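Local coordinates for protein catechol 2,3-dioxygenase (Rhodococcus sp., PDB 2WL9) that probably catalyses the iron-dependent extradiol cleavage of catecholic rings with dioxygen, a ring-opening step in the breakdown of aromatic hydrocarbons, at residues 12-17 / 54-60; 63-69 / 114-120; 25-29 / 226-230. The contacts are given in a common frame with arbitrary orientation. Residue numbers count along the deposited sequence, not the author numbering.

Overall arrangement
From the N terminus, strand 6-14 leads into helix 17-24 and the turn at 25-29, then through two strands to 52-56, which returns beside the first strand; contact 1 closes this loop. Strand 61-68 follows directly, on the other side of strand 6-14, and contact 2 closes the next loop when strand 115-120 pairs with it. The two contacts are therefore in series within one sheet of the N-terminal module, and they touch through His-55 NE2 and Tyr-64 OH, 2.8 Å apart. Contact 3 spans the chain from 25-29 to helix 220-232, tying the N-terminal module to the C-terminal, iron-bearing one. It crosses contact 1 in sequence and encloses contact 2, whose centre lies about 27 Å from its own.

Contact 1: residues 12-17 / 54-60; sequences LSVSNL and LHADGSD
Two serine-aspartate hydrogen bonds, Ser-13 OG to Asp-57 OD2 and Ser-15 OG (p rotamer) to Asp-60 OD2, both 2.7 Å, fasten 12-17 to 54-60. Asp-60 OD1 also accepts from Ser-15 N (3.1 Å) and from Ser-258, and a water donates to it while accepting from Asn-16 N. The strands are parallel, their axes 4.7 Å apart at -36°, with Leu-12 opposite Leu-54 and Ser-13 opposite His-55: His-55 N donates to Leu-12 O (2.7 Å) and Val-14 N to His-55 O (2.9 Å). This pairing closes the first β-alpha-β-β-β unit of the vicinal oxygen chelate fold. Beyond it segment 54-60 turns: Asp-57 OD1 accepts from Ser-59 N (2.8 Å) in an Asx turn, and Gly-58 N, at phi 94°, donates to Val-14 O (3.1 Å). Asn-16 N-caps helix 17-24. On the sheet face of Leu-12 and Val-14, Leu-54 CD2 meets Leu-12 CD2 (3.8 Å) and Val-14 CG1 (3.9 Å), while Leu-17 CD2 packs on Ala-56 CB (3.6 Å).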
ATOM      1  N   LEU C  12     -34.537 -23.390 -13.388  1.00 18.18           N
ATOM      2  CA  LEU C  12     -34.485 -24.003 -14.703  1.00 18.58           C
ATOM      3  C   LEU C  12     -35.416 -25.212 -14.750  1.00 19.29           C
ATOM      4  O   LEU C  12     -35.531 -25.944 -13.765  1.00 19.09           O
ATOM      5  CB  LEU C  12     -33.053 -24.461 -15.001  1.00 18.38           C
ATOM      6  CG  LEU C  12     -32.018 -23.618 -15.763  1.00 19.01           C
ATOM      7  CD1 LEU C  12     -32.081 -22.111 -15.513  1.00 18.89           C
ATOM      8  CD2 LEU C  12     -30.598 -24.166 -15.523  1.00 17.42           C
ATOM      9  N   SER C  13     -36.084 -25.396 -15.889  1.00 20.02           N
ATOM     10  CA  SER C  13     -36.853 -26.613 -16.167  1.00 21.13           C
ATOM     11  C   SER C  13     -35.961 -27.538 -16.974  1.00 21.08           C
ATOM     12  O   SER C  13     -35.443 -27.134 -18.014  1.00 21.55           O
ATOM     13  CB  SER C  13     -38.102 -26.283 -16.990  1.00 21.55           C
ATOM     14  OG  SER C  13     -39.026 -25.507 -16.249  1.00 23.54           O
ATOM     15  N   VAL C  14     -35.755 -28.761 -16.489  1.00 21.50           N
ATOM     16  CA  VAL C  14     -34.891 -29.729 -17.174  1.00 21.86           C
ATOM     17  C   VAL C  14     -35.604 -31.080 -17.369  1.00 22.72           C
ATOM     18  O   VAL C  14     -36.534 -31.400 -16.630  1.00 22.96           O
ATOM     19  CB  VAL C  14     -33.527 -29.917 -16.445  1.00 21.48           C
ATOM     20  CG1 VAL C  14     -32.804 -28.582 -16.291  1.00 21.23           C
ATOM     21  CG2 VAL C  14     -33.709 -30.565 -15.084  1.00 20.55           C
ATOM     22  N   SER C  15     -35.170 -31.848 -18.369  1.00 23.29           N
ATOM     23  CA  SER C  15     -35.766 -33.154 -18.644  0.50 23.90           C
ATOM     24  C   SER C  15     -34.908 -34.297 -18.110  1.00 24.37           C
ATOM     25  O   SER C  15     -35.409 -35.406 -17.899  1.00 24.30           O
ATOM     26  CB  SER C  15     -36.017 -33.333 -20.143  0.50 24.10           C
ATOM     27  OG  SER C  15     -34.817 -33.231 -20.890  0.50 23.01           O
ATOM     28  N   ASN C  16     -33.622 -34.032 -17.933  1.00 24.63           N
ATOM     29  CA  ASN C  16     -32.666 -35.015 -17.454  1.00 25.41           C
ATOM     30  C   ASN C  16     -31.762 -34.551 -16.331  1.00 25.35           C
ATOM     31  O   ASN C  16     -30.766 -33.975 -16.583  1.00 24.99           O
ATOM     32  CB  ASN C  16     -31.793 -35.458 -18.617  1.00 26.02           C
ATOM     33  CG  ASN C  16     -30.888 -36.649 -18.305  1.00 27.27           C
ATOM     34  OD1 ASN C  16     -30.664 -36.995 -17.212  1.00 28.30           O
ATOM     35  ND2 ASN C  16     -30.374 -37.235 -19.321  1.00 29.08           N
ATOM     36  N   LEU C  17     -32.119 -34.882 -15.111  1.00 25.71           N
ATOM     37  CA  LEU C  17     -31.366 -34.565 -13.937  1.00 26.03           C
ATOM     38  C   LEU C  17     -29.986 -35.224 -13.907  1.00 26.16           C
ATOM     39  O   LEU C  17     -29.048 -34.619 -13.531  1.00 25.99           O
ATOM     40  CB  LEU C  17     -32.188 -34.867 -12.694  1.00 25.16           C
ATOM     41  CG  LEU C  17     -32.453 -33.791 -11.652  1.00 24.86           C
ATOM     42  CD1 LEU C  17     -32.423 -32.401 -12.147  1.00 24.58           C
ATOM     43  CD2 LEU C  17     -33.675 -34.051 -10.834  1.00 25.02           C
ATOM     44  N   LEU C  54     -32.827 -26.743 -10.269  1.00 18.47           N
ATOM     45  CA  LEU C  54     -33.215 -27.572 -11.406  1.00 18.77           C
ATOM     46  C   LEU C  54     -34.539 -28.261 -11.103  1.00 19.65           C
ATOM     47  O   LEU C  54     -34.622 -29.093 -10.202  1.00 20.08           O
ATOM     48  CB  LEU C  54     -32.134 -28.604 -11.726  1.00 18.62           C
ATOM     49  CG  LEU C  54     -30.711 -28.117 -12.049  1.00 17.36           C
ATOM     50  CD1 LEU C  54     -29.789 -29.313 -12.195  1.00 15.79           C
ATOM     51  CD2 LEU C  54     -30.649 -27.239 -13.302  1.00 15.41           C
ATOM     52  N   HIS C  55     -35.570 -27.896 -11.854  1.00 20.14           N
ATOM     53  CA  HIS C  55     -36.881 -28.517 -11.718  1.00 21.07           C
ATOM     54  C   HIS C  55     -37.012 -29.635 -12.741  1.00 22.10           C
ATOM     55  O   HIS C  55     -37.031 -29.381 -13.949  1.00 21.76           O
ATOM     56  CB  HIS C  55     -37.980 -27.484 -11.942  1.00 21.21           C
ATOM     57  CG  HIS C  55     -38.015 -26.400 -10.909  1.00 20.10           C
ATOM     58  ND1 HIS C  55     -38.822 -26.462  -9.796  1.00 19.93           N
ATOM     59  CD2 HIS C  55     -37.355 -25.220 -10.830  1.00 19.82           C
ATOM     60  CE1 HIS C  55     -38.657 -25.367  -9.074  1.00 20.09           C
ATOM     61  NE2 HIS C  55     -37.775 -24.596  -9.681  1.00 19.02           N
ATOM     62  N   ALA C  56     -37.082 -30.870 -12.253  1.00 23.18           N
ATOM     63  CA  ALA C  56     -37.228 -32.030 -13.126  1.00 24.55           C
ATOM     64  C   ALA C  56     -38.678 -32.147 -13.570  1.00 25.80           C
ATOM     65  O   ALA C  56     -39.428 -33.000 -13.079  1.00 26.56           O
ATOM     66  CB  ALA C  56     -36.772 -33.290 -12.416  1.00 24.84           C
ATOM     67  N   ASP C  57     -39.067 -31.277 -14.495  1.00 26.65           N
ATOM     68  CA  ASP C  57     -40.449 -31.213 -14.965  1.00 27.84           C
ATOM     69  C   ASP C  57     -40.621 -31.627 -16.429  1.00 28.31           C
ATOM     70  O   ASP C  57     -41.733 -31.611 -16.946  1.00 28.98           O
ATOM     71  CB  ASP C  57     -41.031 -29.812 -14.731  1.00 28.13           C
ATOM     72  CG  ASP C  57     -40.369 -28.743 -15.588  1.00 28.81           C
ATOM     73  OD1 ASP C  57     -39.688 -29.086 -16.583  1.00 30.65           O
ATOM     74  OD2 ASP C  57     -40.538 -27.551 -15.264  1.00 30.55           O
ATOM     75  N   GLY C  58     -39.522 -31.970 -17.099  1.00 28.39           N
ATOM     76  CA  GLY C  58     -39.594 -32.472 -18.475  1.00 28.73           C
ATOM     77  C   GLY C  58     -39.419 -31.438 -19.575  1.00 28.46           C
ATOM     78  O   GLY C  58     -39.228 -31.795 -20.740  1.00 28.97           O
ATOM     79  N   SER C  59     -39.504 -30.159 -19.216  1.00 27.89           N
ATOM     80  CA  SER C  59     -39.195 -29.067 -20.137  1.00 27.45           C
ATOM     81  C   SER C  59     -37.679 -28.827 -20.142  1.00 26.51           C
ATOM     82  O   SER C  59     -36.965 -29.411 -19.338  1.00 26.42           O
ATOM     83  CB  SER C  59     -39.957 -27.809 -19.718  1.00 27.52           C
ATOM     84  OG  SER C  59     -39.553 -26.678 -20.466  1.00 29.75           O
ATOM     85  N   ASP C  60     -37.187 -27.989 -21.053  1.00 25.44           N
ATOM     86  CA  ASP C  60     -35.760 -27.667 -21.099  1.00 24.00           C
ATOM     87  C   ASP C  60     -35.540 -26.192 -21.393  1.00 23.26           C
ATOM     88  O   ASP C  60     -35.106 -25.815 -22.485  1.00 22.95           O
ATOM     89  CB  ASP C  60     -35.029 -28.549 -22.112  1.00 24.24           C
ATOM     90  CG  ASP C  60     -34.700 -29.917 -21.555  1.00 24.31           C
ATOM     91  OD1 ASP C  60     -34.010 -29.994 -20.514  1.00 21.85           O
ATOM     92  OD2 ASP C  60     -35.140 -30.916 -22.152  1.00 24.40           O
TER
HETATM   93  O   HOH W   1     -32.192 -31.695 -19.510  1.00 16.39           O

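Contact 2: residues 63-69 / 114-120; sequences AYIGWRV and NPTEIFY
Strands 63-68 and 115-120 run parallel in the eight-stranded mixed sheet of the N-terminal vicinal oxygen chelate module, with axes 4.6 Å apart at closest approach and crossing at -30°. From Tyr-64 on, both are extended, and the register pairs Ile-65 with Thr-116 through to Arg-68 with Phe-119. Ala-63 (psi -44°) and Tyr-64 form a classic β bulge opposite Gly-11 of strand 6-14; Ala-63 O lies 3.3 Å from Pro-115 CG. The Tyr-64 ring (chi1 p) has Glu-117 OE2 3.8 Å from its CG, but that carboxylate is engaged by Arg-100 and Tyr-9, and the Tyr-64 hydroxyl by His-55. From Ile-65 the alternating parallel hydrogen bonds begin: Ile-65 N donates to Pro-115 O (3.0 Å), and Ile-65 O accepts from Glu-117 N (2.7 Å). Gly-66 has no side chain, and its backbone C sits 3.7 Å from Phe-119 CE2, at the ring edge. Trp-67 N bonds to Glu-117 O (2.7 Å) and Trp-67 O to Phe-119 N (3.0 Å). The Trp-67 indole (chi1 m) lies on the Thr-116 side of the sheet, with CD1 3.7 Å from Thr-116 CG2. Arg-68, extended with every chi angle near 180°, offers its CA to the Phe-119 ring face in a CH-pi contact, 4.0 Å from the centroid; its guanidinium forms a salt bridge with Glu-6 of the same chain and a hydrogen bond to Gln-275 O of a neighbouring subunit. Val-69 N donates to Phe-119 O (2.8 Å), and Val-69 CG1 packs against Ile-118 CG2 (3.7 Å). On the Trp-67 face, one water accepts from Trp-67 NE1 (2.8 Å) and donates to Thr-116 OG1 (2.9 Å).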
ATOM      1  N   ALA C  63     -37.022 -21.282 -16.103  1.00 18.81           N
ATOM      2  CA  ALA C  63     -38.273 -21.254 -15.331  1.00 18.31           C
ATOM      3  C   ALA C  63     -38.514 -19.900 -14.645  1.00 18.00           C
ATOM      4  O   ALA C  63     -39.637 -19.381 -14.672  1.00 17.89           O
ATOM      5  CB  ALA C  63     -38.300 -22.397 -14.301  1.00 18.19           C
ATOM      6  N   TYR C  64     -37.466 -19.334 -14.039  1.00 17.35           N
ATOM      7  CA  TYR C  64     -37.546 -18.008 -13.411  1.00 16.85           C
ATOM      8  C   TYR C  64     -36.184 -17.352 -13.169  1.00 16.50           C
ATOM      9  O   TYR C  64     -35.164 -18.032 -13.021  1.00 16.47           O
ATOM     10  CB  TYR C  64     -38.362 -18.037 -12.107  1.00 17.04           C
ATOM     11  CG  TYR C  64     -37.986 -19.137 -11.136  1.00 17.03           C
ATOM     12  CD1 TYR C  64     -36.927 -18.983 -10.233  1.00 17.39           C
ATOM     13  CD2 TYR C  64     -38.707 -20.329 -11.109  1.00 18.91           C
ATOM     14  CE1 TYR C  64     -36.596 -20.000  -9.338  1.00 17.90           C
ATOM     15  CE2 TYR C  64     -38.389 -21.344 -10.237  1.00 18.21           C
ATOM     16  CZ  TYR C  64     -37.340 -21.182  -9.351  1.00 18.59           C
ATOM     17  OH  TYR C  64     -37.055 -22.216  -8.497  1.00 18.30           O
ATOM     18  N   ILE C  65     -36.191 -16.021 -13.131  1.00 16.37           N
ATOM     19  CA  ILE C  65     -34.984 -15.227 -12.884  1.00 16.26           C
ATOM     20  C   ILE C  65     -35.102 -14.501 -11.538  1.00 15.81           C
ATOM     21  O   ILE C  65     -36.039 -13.741 -11.331  1.00 16.11           O
ATOM     22  CB  ILE C  65     -34.784 -14.186 -13.996  1.00 16.19           C
ATOM     23  CG1 ILE C  65     -34.631 -14.867 -15.361  1.00 15.95           C
ATOM     24  CG2 ILE C  65     -33.572 -13.298 -13.704  1.00 17.04           C
ATOM     25  CD1 ILE C  65     -35.023 -13.971 -16.541  1.00 16.10           C
ATOM     26  N   GLY C  66     -34.154 -14.721 -10.631  1.00 15.62           N
ATOM     27  CA  GLY C  66     -34.195 -14.046  -9.336  1.00 15.12           C
ATOM     28  C   GLY C  66     -33.195 -12.908  -9.206  1.00 15.35           C
ATOM     29  O   GLY C  66     -31.987 -13.140  -9.267  1.00 14.46           O
ATOM     30  N   TRP C  67     -33.700 -11.686  -9.030  1.00 15.41           N
ATOM     31  CA  TRP C  67     -32.860 -10.502  -8.796  1.00 15.75           C
ATOM     32  C   TRP C  67     -32.860 -10.103  -7.333  1.00 15.69           C
ATOM     33  O   TRP C  67     -33.921  -9.969  -6.722  1.00 16.11           O
ATOM     34  CB  TRP C  67     -33.354  -9.308  -9.616  1.00 15.59           C
ATOM     35  CG  TRP C  67     -33.363  -9.545 -11.089  1.00 16.03           C
ATOM     36  CD1 TRP C  67     -34.428  -9.926 -11.848  1.00 16.51           C
ATOM     37  CD2 TRP C  67     -32.257  -9.413 -11.982  1.00 16.08           C
ATOM     38  NE1 TRP C  67     -34.051 -10.052 -13.167  1.00 16.09           N
ATOM     39  CE2 TRP C  67     -32.720  -9.746 -13.275  1.00 16.61           C
ATOM     40  CE3 TRP C  67     -30.909  -9.064 -11.815  1.00 16.63           C
ATOM     41  CZ2 TRP C  67     -31.891  -9.722 -14.396  1.00 16.96           C
ATOM     42  CZ3 TRP C  67     -30.083  -9.047 -12.933  1.00 16.41           C
ATOM     43  CH2 TRP C  67     -30.577  -9.375 -14.201  1.00 16.80           C
ATOM     44  N   ARG C  68     -31.673  -9.865  -6.782  1.00 16.22           N
ATOM     45  CA  ARG C  68     -31.538  -9.542  -5.365  1.00 16.31           C
ATOM     46  C   ARG C  68     -31.620  -8.046  -5.046  1.00 16.92           C
ATOM     47  O   ARG C  68     -31.106  -7.206  -5.792  1.00 17.09           O
ATOM     48  CB  ARG C  68     -30.216 -10.105  -4.838  1.00 16.51           C
ATOM     49  CG  ARG C  68     -30.056 -10.057  -3.325  1.00 15.76           C
ATOM     50  CD  ARG C  68     -28.599 -10.299  -2.952  1.00 15.69           C
ATOM     51  NE  ARG C  68     -28.425 -10.535  -1.521  1.00 14.50           N
ATOM     52  CZ  ARG C  68     -27.250 -10.736  -0.931  1.00 15.18           C
ATOM     53  NH1 ARG C  68     -26.133 -10.725  -1.651  1.00 15.25           N
ATOM     54  NH2 ARG C  68     -27.188 -10.949   0.380  1.00 14.58           N
ATOM     55  N   VAL C  69     -32.266  -7.724  -3.929  1.00 16.87           N
ATOM     56  CA  VAL C  69     -32.177  -6.393  -3.338  1.00 17.65           C
ATOM     57  C   VAL C  69     -31.602  -6.540  -1.934  1.00 17.84           C
ATOM     58  O   VAL C  69     -31.546  -7.647  -1.396  1.00 17.88           O
ATOM     59  CB  VAL C  69     -33.528  -5.628  -3.334  1.00 17.48           C
ATOM     60  CG1 VAL C  69     -33.990  -5.337  -4.751  1.00 17.34           C
ATOM     61  CG2 VAL C  69     -34.603  -6.378  -2.564  1.00 17.48           C
ATOM     62  N   ASN C 114     -40.803 -13.277 -19.544  1.00 19.51           N
ATOM     63  CA  ASN C 114     -39.918 -14.090 -18.705  1.00 19.58           C
ATOM     64  C   ASN C 114     -40.258 -13.930 -17.217  1.00 19.16           C
ATOM     65  O   ASN C 114     -40.246 -12.809 -16.700  1.00 19.64           O
ATOM     66  CB  ASN C 114     -38.449 -13.742 -18.965  1.00 18.84           C
ATOM     67  CG  ASN C 114     -38.080 -13.810 -20.435  1.00 19.61           C
ATOM     68  OD1 ASN C 114     -37.698 -12.803 -21.039  1.00 20.79           O
ATOM     69  ND2 ASN C 114     -38.199 -14.992 -21.022  1.00 19.26           N
ATOM     70  N   PRO C 115     -40.587 -15.041 -16.527  1.00 18.84           N
ATOM     71  CA  PRO C 115     -40.891 -14.915 -15.102  1.00 18.52           C
ATOM     72  C   PRO C 115     -39.725 -14.311 -14.332  1.00 17.54           C
ATOM     73  O   PRO C 115     -38.598 -14.808 -14.395  1.00 16.99           O
ATOM     74  CB  PRO C 115     -41.140 -16.360 -14.662  1.00 18.48           C
ATOM     75  CG  PRO C 115     -41.640 -17.023 -15.897  1.00 19.91           C
ATOM     76  CD  PRO C 115     -40.790 -16.424 -16.997  1.00 19.30           C
ATOM     77  N   THR C 116     -40.021 -13.243 -13.605  1.00 17.10           N
ATOM     78  CA  THR C 116     -39.008 -12.427 -12.964  1.00 16.77           C
ATOM     79  C   THR C 116     -39.318 -12.321 -11.479  1.00 16.64           C
ATOM     80  O   THR C 116     -40.443 -12.022 -11.102  1.00 16.68           O
ATOM     81  CB  THR C 116     -38.981 -11.038 -13.615  1.00 16.74           C
ATOM     82  OG1 THR C 116     -38.663 -11.184 -15.003  1.00 17.34           O
ATOM     83  CG2 THR C 116     -37.953 -10.124 -12.943  1.00 16.90           C
ATOM     84  N   GLU C 117     -38.314 -12.563 -10.639  1.00 16.71           N
ATOM     85  CA  GLU C 117     -38.508 -12.484  -9.187  1.00 16.52           C
ATOM     86  C   GLU C 117     -37.547 -11.489  -8.557  1.00 16.23           C
ATOM     87  O   GLU C 117     -36.409 -11.353  -9.006  1.00 16.16           O
ATOM     88  CB  GLU C 117     -38.357 -13.860  -8.542  1.00 16.89           C
ATOM     89  CG  GLU C 117     -39.111 -14.962  -9.289  1.00 17.22           C
ATOM     90  CD  GLU C 117     -39.248 -16.253  -8.496  1.00 18.86           C
ATOM     91  OE1 GLU C 117     -38.442 -16.488  -7.575  1.00 18.96           O
ATOM     92  OE2 GLU C 117     -40.175 -17.038  -8.803  1.00 19.26           O
ATOM     93  N   ILE C 118     -38.023 -10.771  -7.543  1.00 16.01           N
ATOM     94  CA  ILE C 118     -37.178  -9.839  -6.789  1.00 15.65           C
ATOM     95  C   ILE C 118     -37.237 -10.191  -5.297  1.00 15.75           C
ATOM     96  O   ILE C 118     -38.316 -10.281  -4.704  1.00 15.98           O
ATOM     97  CB  ILE C 118     -37.543  -8.359  -7.045  1.00 15.85           C
ATOM     98  CG1 ILE C 118     -37.633  -8.073  -8.553  1.00 15.27           C
ATOM     99  CG2 ILE C 118     -36.487  -7.444  -6.428  1.00 14.66           C
ATOM    100  CD1 ILE C 118     -38.616  -6.987  -8.907  1.00 16.74           C
ATOM    101  N   PHE C 119     -36.066 -10.390  -4.700  1.00 15.32           N
ATOM    102  CA  PHE C 119     -35.981 -10.995  -3.379  1.00 15.11           C
ATOM    103  C   PHE C 119     -34.869 -10.388  -2.540  1.00 14.75           C
ATOM    104  O   PHE C 119     -33.958  -9.741  -3.074  1.00 14.89           O
ATOM    105  CB  PHE C 119     -35.709 -12.498  -3.530  1.00 15.54           C
ATOM    106  CG  PHE C 119     -34.279 -12.824  -3.892  1.00 14.85           C
ATOM    107  CD1 PHE C 119     -33.352 -13.144  -2.904  1.00 15.46           C
ATOM    108  CD2 PHE C 119     -33.865 -12.812  -5.219  1.00 15.48           C
ATOM    109  CE1 PHE C 119     -32.024 -13.461  -3.235  1.00 16.76           C
ATOM    110  CE2 PHE C 119     -32.538 -13.119  -5.567  1.00 15.07           C
ATOM    111  CZ  PHE C 119     -31.616 -13.451  -4.570  1.00 15.68           C
ATOM    112  N   TYR C 120     -34.933 -10.635  -1.235  1.00 14.62           N
ATOM    113  CA  TYR C 120     -33.839 -10.325  -0.305  1.00 14.89           C
ATOM    114  C   TYR C 120     -33.635 -11.494   0.663  1.00 15.13           C
ATOM    115  O   TYR C 120     -34.535 -12.314   0.858  1.00 15.07           O
ATOM    116  CB  TYR C 120     -34.127  -9.034   0.494  1.00 14.89           C
ATOM    117  CG  TYR C 120     -35.186  -9.194   1.571  1.00 15.26           C
ATOM    118  CD1 TYR C 120     -34.838  -9.582   2.872  1.00 15.42           C
ATOM    119  CD2 TYR C 120     -36.538  -8.977   1.288  1.00 15.13           C
ATOM    120  CE1 TYR C 120     -35.803  -9.748   3.853  1.00 17.43           C
ATOM    121  CE2 TYR C 120     -37.512  -9.140   2.266  1.00 17.26           C
ATOM    122  CZ  TYR C 120     -37.135  -9.530   3.545  1.00 17.29           C
ATOM    123  OH  TYR C 120     -38.091  -9.689   4.510  1.00 19.19           O
TER
HETATM  124  O   HOH W   2     -35.826 -10.885 -15.225  1.00 17.31           O

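Contact 3: residues 25-29 / 226-230; sequences AGIMG and AHDLV
This is an interface between the two vicinal oxygen chelate modules: the turn at 25-29, which follows helix 17-24 of the N-terminal module, packs on helix 220-232 of the C-terminal one. No hydrogen bond joins the two segments, and the nearest pair of CA atoms is Ile-27 and Ala-226, 5.7 Å apart. Residues 25-28 keep negative phi and psi angles, and Gly-29 then switches to phi 101°, where a side chain would be jammed against the preceding carbonyl. Segment 226-230 is regular alpha-helix, with Val-230 N bonded to Ala-226 O at 3.0 Å. Apolar packing centres on Ile-27 (chi1 m, chi2 t), whose CG2 rests against the helix, 3.9 Å from Leu-229 CB and 4.1 Å from Val-230 CG2. Met-28 (chi1 m, chi2 m, chi3 t) has its CA-CB bond directed away, yet brings its SD to 4.3 Å from Ala-226 CB and its CE to 4.2 Å from Val-230 CG2, while also touching Trp-262 and Pro-264 of strand 261-266. Polar ties come from outside: Ile-27 O is held by Arg-134 and Met-28 O by Tyr-217. Apolar atoms also meet backbone oxygens across the interface: Ala-226 O lies 3.8 Å from Ile-27 CG2, and Leu-229 CD1 sits 3.5 Å from Gly-26 O.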
ATOM      1  N   ALA C  25     -21.761 -30.295 -12.313  1.00 20.60           N
ATOM      2  CA  ALA C  25     -20.802 -30.637 -11.258  1.00 20.61           C
ATOM      3  C   ALA C  25     -19.532 -31.268 -11.823  1.00 20.74           C
ATOM      4  O   ALA C  25     -18.419 -30.804 -11.543  1.00 20.62           O
ATOM      5  CB  ALA C  25     -21.445 -31.540 -10.208  1.00 21.09           C
ATOM      6  N   GLY C  26     -19.704 -32.316 -12.632  1.00 20.52           N
ATOM      7  CA  GLY C  26     -18.588 -33.108 -13.137  1.00 20.20           C
ATOM      8  C   GLY C  26     -17.650 -32.378 -14.077  1.00 19.96           C
ATOM      9  O   GLY C  26     -16.448 -32.657 -14.115  1.00 19.80           O
ATOM     10  N   ILE C  27     -18.188 -31.435 -14.838  1.00 19.38           N
ATOM     11  CA  ILE C  27     -17.357 -30.630 -15.727  1.00 19.28           C
ATOM     12  C   ILE C  27     -17.135 -29.235 -15.168  1.00 19.00           C
ATOM     13  O   ILE C  27     -15.991 -28.797 -15.044  1.00 19.36           O
ATOM     14  CB  ILE C  27     -17.944 -30.543 -17.149  1.00 19.27           C
ATOM     15  CG1 ILE C  27     -18.074 -31.950 -17.743  1.00 19.93           C
ATOM     16  CG2 ILE C  27     -17.073 -29.630 -18.041  1.00 19.16           C
ATOM     17  CD1 ILE C  27     -18.807 -32.004 -19.059  1.00 21.76           C
ATOM     18  N   MET C  28     -18.225 -28.545 -14.833  1.00 18.76           N
ATOM     19  CA  MET C  28     -18.151 -27.125 -14.484  1.00 18.58           C
ATOM     20  C   MET C  28     -17.635 -26.859 -13.071  1.00 18.17           C
ATOM     21  O   MET C  28     -17.028 -25.819 -12.819  1.00 18.21           O
ATOM     22  CB  MET C  28     -19.490 -26.410 -14.744  1.00 18.53           C
ATOM     23  CG  MET C  28     -19.941 -26.420 -16.223  1.00 18.92           C
ATOM     24  SD  MET C  28     -18.675 -25.860 -17.390  1.00 20.44           S
ATOM     25  CE  MET C  28     -19.396 -26.353 -18.956  1.00 20.88           C
ATOM     26  N   GLY C  29     -17.853 -27.796 -12.157  1.00 18.20           N
ATOM     27  CA  GLY C  29     -17.300 -27.671 -10.800  1.00 18.12           C
ATOM     28  C   GLY C  29     -18.305 -27.195  -9.769  1.00 18.07           C
ATOM     29  O   GLY C  29     -17.962 -26.982  -8.601  1.00 18.43           O
ATOM     30  N   ALA C 226     -12.122 -27.101 -17.517  1.00 24.47           N
ATOM     31  CA  ALA C 226     -13.479 -27.240 -18.058  1.00 24.57           C
ATOM     32  C   ALA C 226     -13.485 -27.341 -19.585  1.00 24.89           C
ATOM     33  O   ALA C 226     -14.207 -28.170 -20.151  1.00 25.02           O
ATOM     34  CB  ALA C 226     -14.370 -26.094 -17.588  1.00 24.16           C
ATOM     35  N   HIS C 227     -12.669 -26.517 -20.243  1.00 25.19           N
ATOM     36  CA  HIS C 227     -12.549 -26.544 -21.709  1.00 25.64           C
ATOM     37  C   HIS C 227     -12.023 -27.888 -22.212  1.00 26.38           C
ATOM     38  O   HIS C 227     -12.521 -28.418 -23.210  1.00 26.61           O
ATOM     39  CB  HIS C 227     -11.656 -25.399 -22.209  1.00 25.50           C
ATOM     40  CG  HIS C 227     -11.454 -25.383 -23.698  1.00 24.86           C
ATOM     41  ND1 HIS C 227     -10.247 -25.688 -24.288  1.00 24.60           N
ATOM     42  CD2 HIS C 227     -12.302 -25.088 -24.712  1.00 24.63           C
ATOM     43  CE1 HIS C 227     -10.358 -25.581 -25.600  1.00 24.67           C
ATOM     44  NE2 HIS C 227     -11.594 -25.214 -25.884  1.00 23.39           N
ATOM     45  N   ASP C 228     -11.025 -28.436 -21.518  1.00 26.93           N
ATOM     46  CA  ASP C 228     -10.449 -29.723 -21.897  1.00 27.70           C
ATOM     47  C   ASP C 228     -11.466 -30.854 -21.771  1.00 27.85           C
ATOM     48  O   ASP C 228     -11.504 -31.755 -22.613  1.00 27.92           O
ATOM     49  CB  ASP C 228      -9.196 -30.038 -21.072  1.00 27.96           C
ATOM     50  CG  ASP C 228      -7.928 -29.428 -21.667  1.00 28.72           C
ATOM     51  OD1 ASP C 228      -8.003 -28.737 -22.710  1.00 30.14           O
ATOM     52  OD2 ASP C 228      -6.849 -29.648 -21.083  1.00 29.21           O
ATOM     53  N   LEU C 229     -12.278 -30.788 -20.717  1.00 27.81           N
ATOM     54  CA  LEU C 229     -13.336 -31.763 -20.476  1.00 28.01           C
ATOM     55  C   LEU C 229     -14.454 -31.713 -21.514  1.00 27.93           C
ATOM     56  O   LEU C 229     -14.857 -32.757 -22.029  1.00 28.37           O
ATOM     57  CB  LEU C 229     -13.909 -31.616 -19.058  1.00 28.01           C
ATOM     58  CG  LEU C 229     -13.498 -32.684 -18.039  1.00 29.01           C
ATOM     59  CD1 LEU C 229     -13.976 -32.323 -16.639  1.00 28.24           C
ATOM     60  CD2 LEU C 229     -14.023 -34.062 -18.444  1.00 29.46           C
ATOM     61  N   VAL C 230     -14.945 -30.509 -21.816  1.00 27.47           N
ATOM     62  CA  VAL C 230     -15.972 -30.314 -22.845  1.00 27.53           C
ATOM     63  C   VAL C 230     -15.537 -30.953 -24.164  1.00 28.27           C
ATOM     64  O   VAL C 230     -16.319 -31.675 -24.805  1.00 28.02           O
ATOM     65  CB  VAL C 230     -16.307 -28.799 -23.059  1.00 27.27           C
ATOM     66  CG1 VAL C 230     -17.146 -28.588 -24.314  1.00 27.04           C
ATOM     67  CG2 VAL C 230     -17.037 -28.233 -21.851  1.00 26.32           C
TER